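Local coordinates for enoyl-acyl carrier protein reductase (Uncultured bacterium, PDB 6KIA) that probably reduces enoyl groups carried on acyl carrier protein during fatty acid synthesis, binds NADH, and confers resistance to triclosan, at residues Lys180-Arg185 with Glu371-Met376; Lys356-Arg359 with Pro365-Asn368; Leu343-Asp348 with Ser380-Lys385. All coordinates share one frame; numbering follows the deposited sequence.

Contact 1 of 3, residues Lys180-Arg185 with Glu371-Met376; sequences KGRGER and ELADIM
A single water joins Gly-183 to Asp-374. It accepts from Gly-183 N at 2.9 Å and donates to Asp-374 OD2 at a short 2.5 Å, so that it bridges the backbone N-H of the loop and the carboxylate on helix 370-385. Asp-374 turns its other oxygen to the chain of Arg-182: OD1 lies 3.6 Å from Arg-182 CD. This is contact with the methylenes rather than a salt bridge, since Arg-182 NE stays 4.8 Å from Asp-374 OD1. The guanidinium and carboxylate planes are tilted 58° apart, and the pair may still attract each other electrostatically. A bend at chi3 (-73°) turns the arginine aside after its CG has passed 3.7 Å from Ala-373 O, and NH1 makes a long, weak ion pair with Asp-381 farther along the same helix. Ala-373 CB meets Gly-181 O at 3.4 Å; so small a side chain suits a place where loop and helix come this close. Gly-181 ends the regular geometry of helix 169-180, and a beta-carbon there would collide with Arg-185 O. Arg-185 N bonds back to Arg-182 O at 3.0 Å, while Gly-183, at a phi of 61°, takes a conformation open chiefly to a residue without a beta-carbon. The backbone angles of Gly-183 and Glu-184 are those of a type II' beta turn, set here just beyond a helix end.

Contact 2 of 3, residues Lys356-Arg359 with Pro365-Asn368; sequences KGFR and PMPN
Phe-358 and Met-366 both leave the backbone with the gamma carbon anti to the carbonyl carbon, which for the phenylalanine is a chi1 of -68°. In Met-366 this first torsion and a straight chi2 carry the sulfur to the base of the phenyl group, and the bend at chi3 (67°) then places the methyl beside Gly-357. Met-366 SD sits 4.0 Å from Phe-358 CD1 and 3.9 Å from Phe-358 CA. Met-366 SD is 5.2 Å from the centroid of the Phe-358 ring, 63° off its normal, an oblique Met-aromatic contact. The methyl, Met-366 CE, reaches Gly-357 O at 3.7 Å. Methionine suits this place because its flexible, polarisable end can follow both a peptide carbonyl and an aromatic surface. Farther along the ring, Phe-358 CE1 approaches Pro-367 O at 3.6 Å, near the ring plane, where the slightly positive aromatic hydrogens face an electron-rich oxygen.

The first partner is shaped by a type I beta turn from Lys-356 to Arg-359, closed by Arg-359 N to Lys-356 O at 3.2 Å. On the other side, Met-366 O accepts a hydrogen bond from Ser-259. Both segments belong to the connection from helix 353-356 to helix 370-385: Arg-359 bonds to Asn-350 O of helix 339-351, and Asn-368 OD1 takes the N-H of Ser-189 at the start of helix 189-194.

Contact 3 of 3, residues Leu343-Asp348 with Ser380-Lys385; sequences LQKIDD and SDEITK
Lys-345 reaches across to Glu-382 and forms a salt bridge, its NZ donating to Glu-382 OE1 at 3.2 Å. The ammonium meets that oxygen nearly in line with the C-O bond, and the two side chains are roughly perpendicular. Lysine is long enough to do this because its first two torsions are extended; a turn at chi3 (-60°) and another at chi4 then swing the amino end toward the carboxylate. Its methylenes work as well: Lys-345 CD lies 4.0 Å from Ile-383 CG1, the two chains running alongside in opposing directions, so the apolar part of the lysine shields the isoleucine while the charge stays at the outer margin.

Beside this polar pair, Ile-346 and Ile-383 make the buried part of the contact. The CD1 methyls of Ile-346 and Ile-383 meet at 3.5 Å, again with the chains set nearly square to each other. Branched, apolar residues are apt here, because their delta methyls bridge the gap between the backbones.

In the next shell, Ile-346 is backed by Phe-307 and Pro-308, and Lys-345 also touches Met-386. Ser-380 OG, whose side chain leaves its helix away from helix 339-351, is hydrogen-bonded to Glu-303. Within helix 339-351, Gln-344 NE2 donates to Asp-348 OD1 at 3.1 Å, an i to i+4 side-chain bond on the exposed flank. The helix axes run at 174° to each other with a closest approach of 11.1 Å, a rather wide spacing spanned by long side chains. This is an antiparallel helix pair with an aliphatic seam bordered by a salt bridge, in the largely helical part of the chain that follows strand 283-287 and precedes strand 421-423.

Contacts 1 and 3 both hold helix 370-385, near its start and at its far end, and the weak ion pair between Arg-182 and Asp-381 connects them along it. Contact 2 lies in the connection leading into that helix and meets contact 1 where Phe-358 packs on Leu-372; it does not touch contact 3. All three are partly buried, well away from the centre of the chain, but their chemistry differs. Contact 1 relies on a bridging water, the methylenes of an arginine and the close approach of an alanine methyl to a loop carbonyl, contact 2 on sulfur and aromatic surfaces, and contact 3 on a buried isoleucine pair with a direct salt bridge at the surface.

Contact 1 of 3, residues Lys180-Arg185 with Glu371-Met376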
ATOM      1  N   LYS A 180       4.882 -14.318 -12.437  1.00 31.13           N
ATOM      2  CA  LYS A 180       5.910 -14.225 -13.493  1.00 34.95           C
ATOM      3  C   LYS A 180       5.801 -15.267 -14.613  1.00 37.93           C
ATOM      4  O   LYS A 180       6.529 -15.184 -15.604  1.00 38.14           O
ATOM      5  CB  LYS A 180       7.313 -14.339 -12.877  1.00 38.93           C
ATOM      6  CG  LYS A 180       7.603 -13.358 -11.753  1.00 48.56           C
ATOM      7  CD  LYS A 180       8.968 -13.642 -11.121  1.00 57.14           C
ATOM      8  CE  LYS A 180       9.435 -12.493 -10.236  1.00 65.49           C
ATOM      9  NZ  LYS A 180       8.495 -12.200  -9.105  1.00 66.60           N
ATOM     10  N   GLY A 181       4.886 -16.223 -14.482  1.00 31.71           N
ATOM     11  CA  GLY A 181       4.835 -17.355 -15.395  1.00 31.64           C
ATOM     12  C   GLY A 181       4.219 -17.078 -16.747  1.00 34.56           C
ATOM     13  O   GLY A 181       3.161 -16.453 -16.850  1.00 36.04           O
ATOM     14  N   ARG A 182       4.912 -17.521 -17.788  1.00 36.03           N
ATOM     15  CA  ARG A 182       4.428 -17.434 -19.156  1.00 35.72           C
ATOM     16  C   ARG A 182       4.436 -18.812 -19.807  1.00 39.66           C
ATOM     17  O   ARG A 182       5.141 -19.710 -19.356  1.00 37.34           O
ATOM     18  CB  ARG A 182       5.312 -16.489 -19.956  1.00 39.55           C
ATOM     19  CG  ARG A 182       5.023 -15.029 -19.733  1.00 36.11           C
ATOM     20  CD  ARG A 182       5.833 -14.197 -20.711  1.00 41.71           C
ATOM     21  NE  ARG A 182       7.239 -14.186 -20.326  1.00 44.43           N
ATOM     22  CZ  ARG A 182       8.195 -13.527 -20.973  1.00 45.67           C
ATOM     23  NH1 ARG A 182       9.442 -13.575 -20.528  1.00 47.30           N
ATOM     24  NH2 ARG A 182       7.905 -12.822 -22.061  1.00 38.84           N
ATOM     25  N   GLY A 183       3.665 -18.971 -20.874  1.00 42.68           N
ATOM     26  CA  GLY A 183       3.621 -20.239 -21.574  1.00 44.44           C
ATOM     27  C   GLY A 183       3.136 -21.344 -20.661  1.00 47.24           C
ATOM     28  O   GLY A 183       2.143 -21.190 -19.951  1.00 45.31           O
ATOM     29  N   GLU A 184       3.866 -22.451 -20.655  1.00 49.23           N
ATOM     30  CA  GLU A 184       3.497 -23.597 -19.839  1.00 53.46           C
ATOM     31  C   GLU A 184       3.710 -23.318 -18.357  1.00 46.05           C
ATOM     32  O   GLU A 184       3.153 -24.012 -17.509  1.00 38.01           O
ATOM     33  CB  GLU A 184       4.297 -24.828 -20.261  1.00 65.86           C
ATOM     34  CG  GLU A 184       5.494 -25.117 -19.365  1.00 79.50           C
ATOM     35  CD  GLU A 184       6.490 -26.051 -20.019  1.00 90.85           C
ATOM     36  OE1 GLU A 184       6.097 -26.771 -20.965  1.00 94.69           O
ATOM     37  OE2 GLU A 184       7.661 -26.075 -19.580  1.00 94.19           O
ATOM     38  N   ARG A 185       4.500 -22.291 -18.046  1.00 41.30           N
ATOM     39  CA  ARG A 185       4.767 -21.952 -16.660  1.00 39.78           C
ATOM     40  C   ARG A 185       3.721 -20.975 -16.103  1.00 34.60           C
ATOM     41  O   ARG A 185       3.714 -20.681 -14.903  1.00 28.36           O
ATOM     42  CB  ARG A 185       6.181 -21.385 -16.512  1.00 46.46           C
ATOM     43  CG  ARG A 185       6.951 -22.025 -15.366  1.00 62.11           C
ATOM     44  CD  ARG A 185       7.300 -23.471 -15.691  1.00 69.61           C
ATOM     45  NE  ARG A 185       7.995 -24.158 -14.601  1.00 78.70           N
ATOM     46  CZ  ARG A 185       7.397 -24.909 -13.679  1.00 81.68           C
ATOM     47  NH1 ARG A 185       8.118 -25.496 -12.732  1.00 87.52           N
ATOM     48  NH2 ARG A 185       6.083 -25.083 -13.710  1.00 78.27           N
ATOM     49  N   GLU A 371      -2.544 -14.729 -22.014  1.00 26.67           N
ATOM     50  CA  GLU A 371      -2.326 -13.608 -22.936  1.00 28.65           C
ATOM     51  C   GLU A 371      -1.827 -12.368 -22.170  1.00 26.59           C
ATOM     52  O   GLU A 371      -0.895 -11.644 -22.613  1.00 28.15           O
ATOM     53  CB  GLU A 371      -3.610 -13.264 -23.696  1.00 32.49           C
ATOM     54  CG  GLU A 371      -4.118 -14.353 -24.630  1.00 43.75           C
ATOM     55  CD  GLU A 371      -4.700 -15.559 -23.896  1.00 54.46           C
ATOM     56  OE1 GLU A 371      -5.276 -15.383 -22.798  1.00 52.59           O
ATOM     57  OE2 GLU A 371      -4.577 -16.687 -24.426  1.00 54.12           O
ATOM     58  N   LEU A 372      -2.470 -12.132 -21.030  1.00 26.68           N
ATOM     59  CA  LEU A 372      -2.091 -11.011 -20.172  1.00 23.23           C
ATOM     60  C   LEU A 372      -0.648 -11.194 -19.732  1.00 23.27           C
ATOM     61  O   LEU A 372       0.154 -10.266 -19.824  1.00 26.06           O
ATOM     62  CB  LEU A 372      -2.997 -10.906 -18.943  1.00 19.03           C
ATOM     63  CG  LEU A 372      -2.528  -9.851 -17.937  1.00 26.21           C
ATOM     64  CD1 LEU A 372      -2.539  -8.435 -18.571  1.00 24.21           C
ATOM     65  CD2 LEU A 372      -3.336  -9.922 -16.651  1.00 27.49           C
ATOM     66  N   ALA A 373      -0.331 -12.391 -19.249  1.00 24.40           N
ATOM     67  CA  ALA A 373       1.024 -12.715 -18.799  1.00 25.00           C
ATOM     68  C   ALA A 373       2.061 -12.470 -19.866  1.00 31.52           C
ATOM     69  O   ALA A 373       3.111 -11.873 -19.605  1.00 28.92           O
ATOM     70  CB  ALA A 373       1.091 -14.173 -18.328  1.00 28.31           C
ATOM     71  N   ASP A 374       1.765 -12.899 -21.086  1.00 23.53           N
ATOM     72  CA  ASP A 374       2.732 -12.745 -22.155  1.00 24.84           C
ATOM     73  C   ASP A 374       2.997 -11.272 -22.425  1.00 23.54           C
ATOM     74  O   ASP A 374       4.155 -10.849 -22.498  1.00 28.64           O
ATOM     75  CB  ASP A 374       2.248 -13.430 -23.437  1.00 27.79           C
ATOM     76  CG  ASP A 374       2.652 -14.896 -23.498  1.00 46.96           C
ATOM     77  OD1 ASP A 374       3.861 -15.192 -23.594  1.00 53.76           O
ATOM     78  OD2 ASP A 374       1.748 -15.754 -23.467  1.00 52.48           O
ATOM     79  N   ILE A 375       1.931 -10.487 -22.582  1.00 24.01           N
ATOM     80  CA  ILE A 375       2.151  -9.095 -22.953  1.00 20.52           C
ATOM     81  C   ILE A 375       2.703  -8.248 -21.784  1.00 26.47           C
ATOM     82  O   ILE A 375       3.547  -7.358 -21.988  1.00 24.14           O
ATOM     83  CB  ILE A 375       0.859  -8.452 -23.527  1.00 24.85           C
ATOM     84  CG1 ILE A 375       1.171  -7.108 -24.180  1.00 24.89           C
ATOM     85  CG2 ILE A 375      -0.242  -8.343 -22.477  1.00 27.74           C
ATOM     86  CD1 ILE A 375      -0.034  -6.444 -24.807  1.00 29.85           C
ATOM     87  N   MET A 376       2.241  -8.520 -20.569  1.00 22.82           N
ATOM     88  CA  MET A 376       2.657  -7.719 -19.401  1.00 23.91           C
ATOM     89  C   MET A 376       4.095  -8.055 -19.005  1.00 23.01           C
ATOM     90  O   MET A 376       4.934  -7.172 -18.830  1.00 23.48           O
ATOM     91  CB  MET A 376       1.730  -7.937 -18.210  1.00 26.43           C
ATOM     92  CG  MET A 376       2.167  -7.136 -16.995  1.00 21.33           C
ATOM     93  SD  MET A 376       1.012  -7.245 -15.612  1.00 23.72           S
ATOM     94  CE  MET A 376       1.234  -8.968 -15.165  1.00 26.48           C
TER
HETATM   95  O   HOH W   1       1.618 -16.948 -21.297  1.00 34.44           O

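Contact 2 of 3, residues Lys356-Arg359 with Pro365-Asn368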
ATOM      1  N   LYS A 356      -7.096  -3.479 -22.880  1.00 26.71           N
ATOM      2  CA  LYS A 356      -8.341  -2.733 -22.782  1.00 24.27           C
ATOM      3  C   LYS A 356      -9.405  -3.567 -22.080  1.00 26.65           C
ATOM      4  O   LYS A 356     -10.247  -3.015 -21.360  1.00 26.52           O
ATOM      5  CB  LYS A 356      -8.847  -2.332 -24.172  1.00 35.10           C
ATOM      6  CG  LYS A 356     -10.080  -1.452 -24.130  1.00 45.03           C
ATOM      7  CD  LYS A 356     -10.729  -1.329 -25.496  1.00 54.09           C
ATOM      8  CE  LYS A 356     -11.708  -0.170 -25.526  1.00 63.44           C
ATOM      9  NZ  LYS A 356     -12.767  -0.335 -24.493  1.00 69.41           N
ATOM     10  N   GLY A 357      -9.315  -4.889 -22.229  1.00 28.21           N
ATOM     11  CA  GLY A 357     -10.249  -5.803 -21.586  1.00 27.78           C
ATOM     12  C   GLY A 357     -10.192  -5.801 -20.060  1.00 34.91           C
ATOM     13  O   GLY A 357     -11.170  -6.154 -19.386  1.00 35.07           O
ATOM     14  N   PHE A 358      -9.049  -5.412 -19.505  1.00 25.75           N
ATOM     15  CA  PHE A 358      -8.904  -5.394 -18.041  1.00 29.65           C
ATOM     16  C   PHE A 358      -9.267  -4.049 -17.412  1.00 28.60           C
ATOM     17  O   PHE A 358      -9.119  -3.882 -16.209  1.00 29.09           O
ATOM     18  CB  PHE A 358      -7.471  -5.782 -17.644  1.00 25.22           C
ATOM     19  CG  PHE A 358      -7.144  -7.205 -17.942  1.00 27.24           C
ATOM     20  CD1 PHE A 358      -7.574  -8.215 -17.094  1.00 24.51           C
ATOM     21  CD2 PHE A 358      -6.438  -7.539 -19.090  1.00 26.18           C
ATOM     22  CE1 PHE A 358      -7.295  -9.541 -17.385  1.00 26.58           C
ATOM     23  CE2 PHE A 358      -6.150  -8.858 -19.389  1.00 27.84           C
ATOM     24  CZ  PHE A 358      -6.574  -9.862 -18.536  1.00 28.67           C
ATOM     25  N   ARG A 359      -9.799  -3.117 -18.204  1.00 25.29           N
ATOM     26  CA  ARG A 359     -10.227  -1.813 -17.671  1.00 28.39           C
ATOM     27  C   ARG A 359     -11.680  -1.865 -17.218  1.00 33.30           C
ATOM     28  O   ARG A 359     -12.436  -0.908 -17.355  1.00 42.78           O
ATOM     29  CB  ARG A 359     -10.024  -0.704 -18.715  1.00 30.79           C
ATOM     30  CG  ARG A 359      -8.558  -0.476 -19.038  1.00 26.45           C
ATOM     31  CD  ARG A 359      -8.223   0.935 -19.511  1.00 32.08           C
ATOM     32  NE  ARG A 359      -8.710   1.261 -20.854  1.00 36.02           N
ATOM     33  CZ  ARG A 359      -7.977   1.112 -21.956  1.00 29.15           C
ATOM     34  NH1 ARG A 359      -6.752   0.589 -21.874  1.00 22.31           N
ATOM     35  NH2 ARG A 359      -8.469   1.458 -23.154  1.00 33.24           N
ATOM     36  N   PRO A 365     -10.919  -7.276  -8.529  1.00 25.96           N
ATOM     37  CA  PRO A 365      -9.772  -7.626  -9.386  1.00 23.31           C
ATOM     38  C   PRO A 365     -10.076  -8.811 -10.287  1.00 25.82           C
ATOM     39  O   PRO A 365     -10.635  -9.814  -9.828  1.00 28.10           O
ATOM     40  CB  PRO A 365      -8.673  -7.997  -8.383  1.00 23.55           C
ATOM     41  CG  PRO A 365      -9.409  -8.477  -7.165  1.00 23.20           C
ATOM     42  CD  PRO A 365     -10.770  -7.795  -7.158  1.00 23.89           C
ATOM     43  N   MET A 366      -9.725  -8.701 -11.556  1.00 26.02           N
ATOM     44  CA  MET A 366      -9.988  -9.794 -12.489  1.00 27.46           C
ATOM     45  C   MET A 366      -8.936 -10.905 -12.392  1.00 23.75           C
ATOM     46  O   MET A 366      -7.808 -10.670 -11.965  1.00 25.60           O
ATOM     47  CB  MET A 366     -10.059  -9.246 -13.909  1.00 22.69           C
ATOM     48  CG  MET A 366     -11.202  -8.243 -14.104  1.00 26.13           C
ATOM     49  SD  MET A 366     -11.203  -7.419 -15.708  1.00 28.68           S
ATOM     50  CE  MET A 366     -11.582  -8.806 -16.785  1.00 27.42           C
ATOM     51  N   PRO A 367      -9.304 -12.135 -12.782  1.00 26.82           N
ATOM     52  CA  PRO A 367      -8.288 -13.184 -12.914  1.00 28.33           C
ATOM     53  C   PRO A 367      -7.293 -12.867 -14.039  1.00 26.18           C
ATOM     54  O   PRO A 367      -7.669 -12.220 -15.020  1.00 27.91           O
ATOM     55  CB  PRO A 367      -9.110 -14.437 -13.264  1.00 27.21           C
ATOM     56  CG  PRO A 367     -10.522 -14.110 -12.846  1.00 29.35           C
ATOM     57  CD  PRO A 367     -10.673 -12.633 -13.011  1.00 29.35           C
ATOM     58  N   ASN A 368      -6.040 -13.290 -13.908  1.00 27.70           N
ATOM     59  CA  ASN A 368      -5.109 -13.049 -14.993  1.00 25.80           C
ATOM     60  C   ASN A 368      -5.331 -14.135 -16.066  1.00 26.91           C
ATOM     61  O   ASN A 368      -6.153 -15.033 -15.884  1.00 26.74           O
ATOM     62  CB  ASN A 368      -3.669 -13.043 -14.490  1.00 26.40           C
ATOM     63  CG  ASN A 368      -3.275 -14.342 -13.848  1.00 35.24           C
ATOM     64  OD1 ASN A 368      -4.117 -15.199 -13.583  1.00 42.58           O
ATOM     65  ND2 ASN A 368      -1.982 -14.509 -13.602  1.00 41.69           N
TER

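Contact 3 of 3, residues Leu343-Asp348 with Ser380-Lys385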
ATOM      1  N   LEU A 343       7.960   5.297 -23.786  1.00 17.95           N
ATOM      2  CA  LEU A 343       6.606   5.757 -23.563  1.00 18.07           C
ATOM      3  C   LEU A 343       5.641   5.298 -24.651  1.00 20.99           C
ATOM      4  O   LEU A 343       4.463   5.042 -24.370  1.00 24.00           O
ATOM      5  CB  LEU A 343       6.584   7.271 -23.435  1.00 18.57           C
ATOM      6  CG  LEU A 343       7.189   7.794 -22.125  1.00 19.62           C
ATOM      7  CD1 LEU A 343       7.288   9.306 -22.160  1.00 22.24           C
ATOM      8  CD2 LEU A 343       6.339   7.351 -20.910  1.00 21.35           C
ATOM      9  N   GLN A 344       6.140   5.206 -25.885  1.00 22.70           N
ATOM     10  CA  GLN A 344       5.301   4.749 -26.985  1.00 24.72           C
ATOM     11  C   GLN A 344       4.974   3.269 -26.814  1.00 24.34           C
ATOM     12  O   GLN A 344       3.868   2.814 -27.126  1.00 23.19           O
ATOM     13  CB  GLN A 344       6.005   5.014 -28.325  1.00 20.97           C
ATOM     14  CG  GLN A 344       5.150   4.644 -29.538  1.00 31.32           C
ATOM     15  CD  GLN A 344       3.872   5.473 -29.605  1.00 37.07           C
ATOM     16  OE1 GLN A 344       3.919   6.706 -29.565  1.00 40.65           O
ATOM     17  NE2 GLN A 344       2.727   4.801 -29.673  1.00 39.33           N
ATOM     18  N   LYS A 345       5.901   2.508 -26.253  1.00 22.00           N
ATOM     19  CA  LYS A 345       5.633   1.108 -26.036  1.00 23.48           C
ATOM     20  C   LYS A 345       4.559   0.936 -24.955  1.00 24.87           C
ATOM     21  O   LYS A 345       3.702   0.028 -25.025  1.00 21.95           O
ATOM     22  CB  LYS A 345       6.935   0.397 -25.646  1.00 25.82           C
ATOM     23  CG  LYS A 345       6.791  -1.047 -25.234  1.00 33.37           C
ATOM     24  CD  LYS A 345       8.177  -1.661 -25.073  1.00 44.74           C
ATOM     25  CE  LYS A 345       8.971  -1.603 -26.387  1.00 47.87           C
ATOM     26  NZ  LYS A 345       8.478  -2.487 -27.487  1.00 46.98           N
ATOM     27  N   ILE A 346       4.555   1.848 -23.980  1.00 20.44           N
ATOM     28  CA  ILE A 346       3.469   1.844 -23.000  1.00 19.62           C
ATOM     29  C   ILE A 346       2.121   2.307 -23.598  1.00 18.97           C
ATOM     30  O   ILE A 346       1.059   1.729 -23.312  1.00 22.40           O
ATOM     31  CB  ILE A 346       3.822   2.721 -21.786  1.00 17.97           C
ATOM     32  CG1 ILE A 346       5.080   2.180 -21.102  1.00 20.86           C
ATOM     33  CG2 ILE A 346       2.610   2.794 -20.802  1.00 20.45           C
ATOM     34  CD1 ILE A 346       4.860   0.854 -20.369  1.00 22.54           C
ATOM     35  N   ASP A 347       2.141   3.299 -24.479  1.00 22.29           N
ATOM     36  CA  ASP A 347       0.883   3.701 -25.107  1.00 24.21           C
ATOM     37  C   ASP A 347       0.316   2.545 -25.963  1.00 26.51           C
ATOM     38  O   ASP A 347      -0.887   2.261 -25.930  1.00 24.31           O
ATOM     39  CB  ASP A 347       1.066   4.962 -25.963  1.00 26.60           C
ATOM     40  CG  ASP A 347       1.316   6.217 -25.119  1.00 34.88           C
ATOM     41  OD1 ASP A 347       0.849   6.275 -23.953  1.00 35.04           O
ATOM     42  OD2 ASP A 347       1.958   7.156 -25.631  1.00 39.36           O
ATOM     43  N   ASP A 348       1.194   1.873 -26.692  1.00 23.55           N
ATOM     44  CA  ASP A 348       0.814   0.711 -27.487  1.00 24.63           C
ATOM     45  C   ASP A 348       0.221  -0.382 -26.595  1.00 27.47           C
ATOM     46  O   ASP A 348      -0.754  -1.050 -26.964  1.00 28.20           O
ATOM     47  CB  ASP A 348       2.021   0.172 -28.263  1.00 24.69           C
ATOM     48  CG  ASP A 348       2.404   1.055 -29.455  1.00 36.10           C
ATOM     49  OD1 ASP A 348       1.604   1.928 -29.847  1.00 34.03           O
ATOM     50  OD2 ASP A 348       3.535   0.892 -29.971  1.00 35.32           O
ATOM     51  N   SER A 380       7.266  -5.588 -19.633  1.00 21.22           N
ATOM     52  CA  SER A 380       8.043  -5.188 -18.464  1.00 23.95           C
ATOM     53  C   SER A 380       9.534  -5.563 -18.630  1.00 24.21           C
ATOM     54  O   SER A 380      10.447  -4.757 -18.376  1.00 27.34           O
ATOM     55  CB  SER A 380       7.444  -5.833 -17.195  1.00 20.18           C
ATOM     56  OG  SER A 380       8.299  -5.647 -16.079  1.00 26.21           O
ATOM     57  N   ASP A 381       9.775  -6.782 -19.089  1.00 22.32           N
ATOM     58  CA  ASP A 381      11.132  -7.264 -19.327  1.00 26.56           C
ATOM     59  C   ASP A 381      11.871  -6.421 -20.378  1.00 26.35           C
ATOM     60  O   ASP A 381      13.047  -6.063 -20.188  1.00 27.12           O
ATOM     61  CB  ASP A 381      11.071  -8.729 -19.778  1.00 33.23           C
ATOM     62  CG  ASP A 381      10.881  -9.702 -18.617  1.00 41.06           C
ATOM     63  OD1 ASP A 381      10.637  -9.267 -17.464  1.00 42.71           O
ATOM     64  OD2 ASP A 381      10.907 -10.920 -18.879  1.00 43.66           O
ATOM     65  N   GLU A 382      11.195  -6.129 -21.498  1.00 22.54           N
ATOM     66  CA  GLU A 382      11.783  -5.318 -22.567  1.00 24.15           C
ATOM     67  C   GLU A 382      12.210  -3.932 -22.074  1.00 23.74           C
ATOM     68  O   GLU A 382      13.326  -3.438 -22.371  1.00 27.76           O
ATOM     69  CB  GLU A 382      10.808  -5.148 -23.743  1.00 26.38           C
ATOM     70  CG  GLU A 382      10.563  -6.392 -24.579  1.00 41.09           C
ATOM     71  CD  GLU A 382       9.354  -6.255 -25.494  1.00 49.41           C
ATOM     72  OE1 GLU A 382       8.942  -5.112 -25.787  1.00 53.41           O
ATOM     73  OE2 GLU A 382       8.816  -7.295 -25.934  1.00 56.68           O
ATOM     74  N   ILE A 383      11.323  -3.314 -21.302  1.00 24.67           N
ATOM     75  CA  ILE A 383      11.629  -1.971 -20.823  1.00 20.31           C
ATOM     76  C   ILE A 383      12.804  -2.037 -19.844  1.00 23.71           C
ATOM     77  O   ILE A 383      13.728  -1.231 -19.925  1.00 23.74           O
ATOM     78  CB  ILE A 383      10.423  -1.307 -20.182  1.00 22.98           C
ATOM     79  CG1 ILE A 383       9.420  -0.978 -21.292  1.00 19.88           C
ATOM     80  CG2 ILE A 383      10.850  -0.026 -19.450  1.00 19.16           C
ATOM     81  CD1 ILE A 383       8.086  -0.545 -20.780  1.00 21.58           C
ATOM     82  N   THR A 384      12.810  -3.010 -18.942  1.00 22.85           N
ATOM     83  CA  THR A 384      13.970  -3.151 -18.071  1.00 23.66           C
ATOM     84  C   THR A 384      15.274  -3.337 -18.855  1.00 28.06           C
ATOM     85  O   THR A 384      16.316  -2.773 -18.487  1.00 24.23           O
ATOM     86  CB  THR A 384      13.776  -4.314 -17.102  1.00 31.04           C
ATOM     87  OG1 THR A 384      12.671  -3.994 -16.255  1.00 31.19           O
ATOM     88  CG2 THR A 384      15.026  -4.512 -16.252  1.00 28.39           C
ATOM     89  N   LYS A 385      15.216  -4.053 -19.973  1.00 28.18           N
ATOM     90  CA  LYS A 385      16.440  -4.251 -20.738  1.00 32.07           C
ATOM     91  C   LYS A 385      16.844  -3.005 -21.518  1.00 32.67           C
ATOM     92  O   LYS A 385      17.983  -2.934 -22.017  1.00 27.60           O
ATOM     93  CB  LYS A 385      16.300  -5.416 -21.721  1.00 40.18           C
ATOM     94  CG  LYS A 385      16.057  -6.784 -21.104  1.00 47.92           C
ATOM     95  CD  LYS A 385      15.955  -7.825 -22.217  1.00 55.50           C
ATOM     96  CE  LYS A 385      15.157  -9.050 -21.800  1.00 63.81           C
ATOM     97  NZ  LYS A 385      15.074  -9.195 -20.326  1.00 67.05           N
TER